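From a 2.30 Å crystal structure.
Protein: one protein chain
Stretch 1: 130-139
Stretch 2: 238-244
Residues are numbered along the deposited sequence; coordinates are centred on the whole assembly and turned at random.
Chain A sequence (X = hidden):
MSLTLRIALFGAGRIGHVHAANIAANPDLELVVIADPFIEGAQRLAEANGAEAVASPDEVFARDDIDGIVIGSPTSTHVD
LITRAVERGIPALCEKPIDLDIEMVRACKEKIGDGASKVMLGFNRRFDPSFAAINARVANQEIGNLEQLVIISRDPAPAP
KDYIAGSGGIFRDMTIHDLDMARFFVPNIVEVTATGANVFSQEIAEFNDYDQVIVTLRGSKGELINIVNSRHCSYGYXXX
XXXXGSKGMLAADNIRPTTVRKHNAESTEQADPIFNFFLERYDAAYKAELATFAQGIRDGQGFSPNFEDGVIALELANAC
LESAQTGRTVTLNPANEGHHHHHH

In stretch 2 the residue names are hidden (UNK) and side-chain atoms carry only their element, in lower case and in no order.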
# COMPACT_ATOMS: atom_id res chain seq x y z
N SER A 130 -11.98 11.31 5.76
CA SER A 130 -10.91 10.55 6.42
C SER A 130 -10.59 11.12 7.81
O SER A 130 -10.66 10.41 8.80
CB SER A 130 -9.64 10.54 5.56
OG SER A 130 -9.89 9.99 4.27
N PHE A 131 -10.24 12.40 7.88
CA PHE A 131 -9.94 13.00 9.17
C PHE A 131 -11.13 12.94 10.14
O PHE A 131 -10.96 12.69 11.34
CB PHE A 131 -9.51 14.46 9.00
CG PHE A 131 -8.25 14.65 8.20
CD1 PHE A 131 -7.25 13.68 8.17
CD2 PHE A 131 -8.07 15.82 7.46
CE1 PHE A 131 -6.10 13.86 7.41
CE2 PHE A 131 -6.93 16.02 6.69
CZ PHE A 131 -5.94 15.04 6.66
N ALA A 132 -12.34 13.15 9.63
CA ALA A 132 -13.53 13.13 10.50
C ALA A 132 -13.76 11.72 11.02
O ALA A 132 -14.11 11.52 12.19
CB ALA A 132 -14.75 13.63 9.73
N ALA A 133 -13.55 10.73 10.16
CA ALA A 133 -13.72 9.33 10.55
C ALA A 133 -12.76 9.00 11.70
O ALA A 133 -13.16 8.43 12.73
CB ALA A 133 -13.45 8.42 9.36
N ILE A 134 -11.50 9.37 11.53
CA ILE A 134 -10.49 9.13 12.56
C ILE A 134 -10.89 9.77 13.89
O ILE A 134 -10.73 9.16 14.94
CB ILE A 134 -9.12 9.69 12.13
CG1 ILE A 134 -8.63 8.95 10.88
CG2 ILE A 134 -8.10 9.54 13.27
CD1 ILE A 134 -7.28 9.45 10.36
N ASN A 135 -11.40 10.99 13.84
CA ASN A 135 -11.81 11.68 15.06
C ASN A 135 -12.94 10.94 15.78
O ASN A 135 -12.88 10.72 16.99
CB ASN A 135 -12.23 13.11 14.74
CG ASN A 135 -12.56 13.90 15.99
OD1 ASN A 135 -13.67 13.79 16.52
ND2 ASN A 135 -11.60 14.68 16.49
N ALA A 136 -13.96 10.55 15.02
CA ALA A 136 -15.12 9.83 15.55
C ALA A 136 -14.76 8.44 16.06
O ALA A 136 -15.28 7.97 17.08
CB ALA A 136 -16.20 9.71 14.48
N ARG A 137 -13.87 7.76 15.34
CA ARG A 137 -13.49 6.41 15.75
C ARG A 137 -12.62 6.48 17.00
O ARG A 137 -12.71 5.62 17.87
CB ARG A 137 -12.79 5.69 14.59
CG ARG A 137 -13.73 5.49 13.39
CD ARG A 137 -13.01 4.92 12.17
NE ARG A 137 -12.47 3.59 12.40
CZ ARG A 137 -11.79 2.88 11.50
NH1 ARG A 137 -11.56 3.39 10.30
NH2 ARG A 137 -11.34 1.68 11.81
N VAL A 138 -11.79 7.52 17.10
CA VAL A 138 -10.96 7.68 18.28
C VAL A 138 -11.89 7.94 19.48
O VAL A 138 -11.73 7.34 20.54
CB VAL A 138 -9.96 8.86 18.14
CG1 VAL A 138 -9.37 9.22 19.50
CG2 VAL A 138 -8.82 8.46 17.17
N ALA A 139 -12.86 8.83 19.28
CA ALA A 139 -13.83 9.18 20.32
C ALA A 139 -14.62 7.96 20.76
O ALA A 139 -15.06 7.88 21.90
CB ALA A 139 -14.78 10.26 19.84
N UNK A 238 0.79 17.57 0.75
CA UNK A 238 0.93 16.56 1.81
C UNK A 238 0.06 16.85 3.02
O UNK A 238 0.28 17.83 3.73
c UNK A 238 2.41 16.47 2.21
o UNK A 238 3.96 14.94 3.17
o UNK A 238 1.84 14.38 3.22
c UNK A 238 2.76 15.17 2.92
N UNK A 239 -0.94 16.01 3.25
CA UNK A 239 -1.85 16.21 4.38
C UNK A 239 -2.09 14.90 5.10
O UNK A 239 -3.13 14.27 4.93
c UNK A 239 -2.97 19.25 4.08
c UNK A 239 -3.16 18.07 3.14
c UNK A 239 -3.20 16.73 3.87
o UNK A 239 -1.84 19.71 4.30
n UNK A 239 -4.06 19.74 4.65
N UNK A 240 -1.12 14.49 5.92
CA UNK A 240 -1.24 13.24 6.65
C UNK A 240 -1.52 13.48 8.12
O UNK A 240 -1.16 14.52 8.68
n UNK A 240 4.80 12.80 5.11
n UNK A 240 4.13 10.82 6.08
c UNK A 240 3.85 11.89 5.35
c UNK A 240 0.04 12.41 6.48
c UNK A 240 0.19 11.79 5.10
c UNK A 240 1.54 11.08 4.97
n UNK A 240 2.63 12.04 4.82
N UNK A 241 -2.18 12.52 8.74
CA UNK A 241 -2.51 12.61 10.14
C UNK A 241 -2.48 11.22 10.74
O UNK A 241 -2.99 10.26 10.16
c UNK A 241 -5.33 14.58 11.86
c UNK A 241 -4.32 13.45 11.78
c UNK A 241 -4.88 12.17 12.36
c UNK A 241 -3.89 13.24 10.33
N UNK A 242 -1.88 11.12 11.92
CA UNK A 242 -1.77 9.85 12.61
C UNK A 242 -2.18 10.02 14.07
O UNK A 242 -1.67 10.91 14.76
o UNK A 242 1.99 7.31 14.31
o UNK A 242 2.19 8.01 12.26
c UNK A 242 1.50 7.78 13.27
c UNK A 242 -0.31 9.37 12.52
c UNK A 242 -0.00 8.09 13.25
N UNK A 243 -3.10 9.18 14.53
CA UNK A 243 -3.54 9.19 15.92
C UNK A 243 -3.08 7.87 16.56
O UNK A 243 -3.46 6.78 16.10
c UNK A 243 -5.05 9.32 16.00
N UNK A 244 -2.26 7.96 17.59
CA UNK A 244 -1.76 6.76 18.25
C UNK A 244 -2.33 6.67 19.66
O UNK A 244 -2.23 7.62 20.44
c UNK A 244 0.54 4.39 18.47
c UNK A 244 1.44 3.46 20.50
c UNK A 244 1.07 3.31 19.18
c UNK A 244 -0.23 6.79 18.32
c UNK A 244 0.37 5.64 19.08
c UNK A 244 0.74 5.78 20.42
c UNK A 244 1.28 4.69 21.13

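Position 238 opens the strand with four side-chain atoms: two carbons, the second carrying two oxygens. This short carboxylate stays out of reach of the helix. Two carbons ending in a carboxylate make it Asp238.

Position 239 has three carbons in a row, the third bearing one oxygen and one nitrogen. Its CA-to-CB bond points toward the helix, and its CB lies 4.3 Å from Phe131 CZ. The backbone comes closer still: the carbonyl O of 239 sits 3.4 Å from Phe131 CZ, near the plane of the ring and at its edge, where the aromatic hydrogens lie. A terminal amide after two methylene carbons identifies Gln239.

At 240 there are three carbons, a nitrogen, and then a carbon carrying two more nitrogens. The CA-to-CB bond points away from the helix, and the side chain makes no contact with it. This guanidinium belongs to Arg240. Its charge is met within the strand: Arg240 NE donates to Asp238 OD1 at 2.9 Å and Arg240 NH2 to Asp238 OD2 at 3.0 Å. The two nearly linear hydrogen bonds form a two-pronged salt bridge between alternate residues of the strand, both clear of the helix.

Position 241 carries four carbons, forked at the second; its CA-to-CB bond points toward the helix. Its CB lies 3.7 Å from Phe131 CE1, and one branch tip reaches Ile134. A fork one carbon beyond CB gives Leu241; the tip is Leu241 CD2, 4.1 Å from Ile134 CD1.

Position 242 shows three carbons, the third with two oxygens, in an extended chain (chi1 and chi2 both t); its CA-to-CB bond points away from the helix, and the side chain makes no contact with it. It is Glu242, and both carboxylate oxygens are hydrogen-bonded elsewhere in the structure.

At 243 the side chain is a single carbon, CB, on a bond pointing toward the helix, 4.1 Å from Ile134 CG2 and 4.0 Å from Val138 CG2, so one methyl meets residues from successive helical turns. This is Ala243.

Position 244 has one carbon followed by a six-carbon ring without a hydroxyl. Its CA-to-CB bond points away, and the side chain makes no contact with the helix. This is Phe244.

The contact follows from strand alternation. Gln239, Leu241 and Ala243 project toward the helix, while Arg240, Glu242 and Phe244 project away. Helix and strand run nearly parallel, their directions 7° apart and their axes 9.9 Å apart at closest approach, so Phe131, Ile134 and Val138 meet the inward residues in sequence. No hydrogen bond crosses the interface; apolar packing dominates the 264 Å² buried between the two stretches.

Stretch 2 238-244: DQRLEAF
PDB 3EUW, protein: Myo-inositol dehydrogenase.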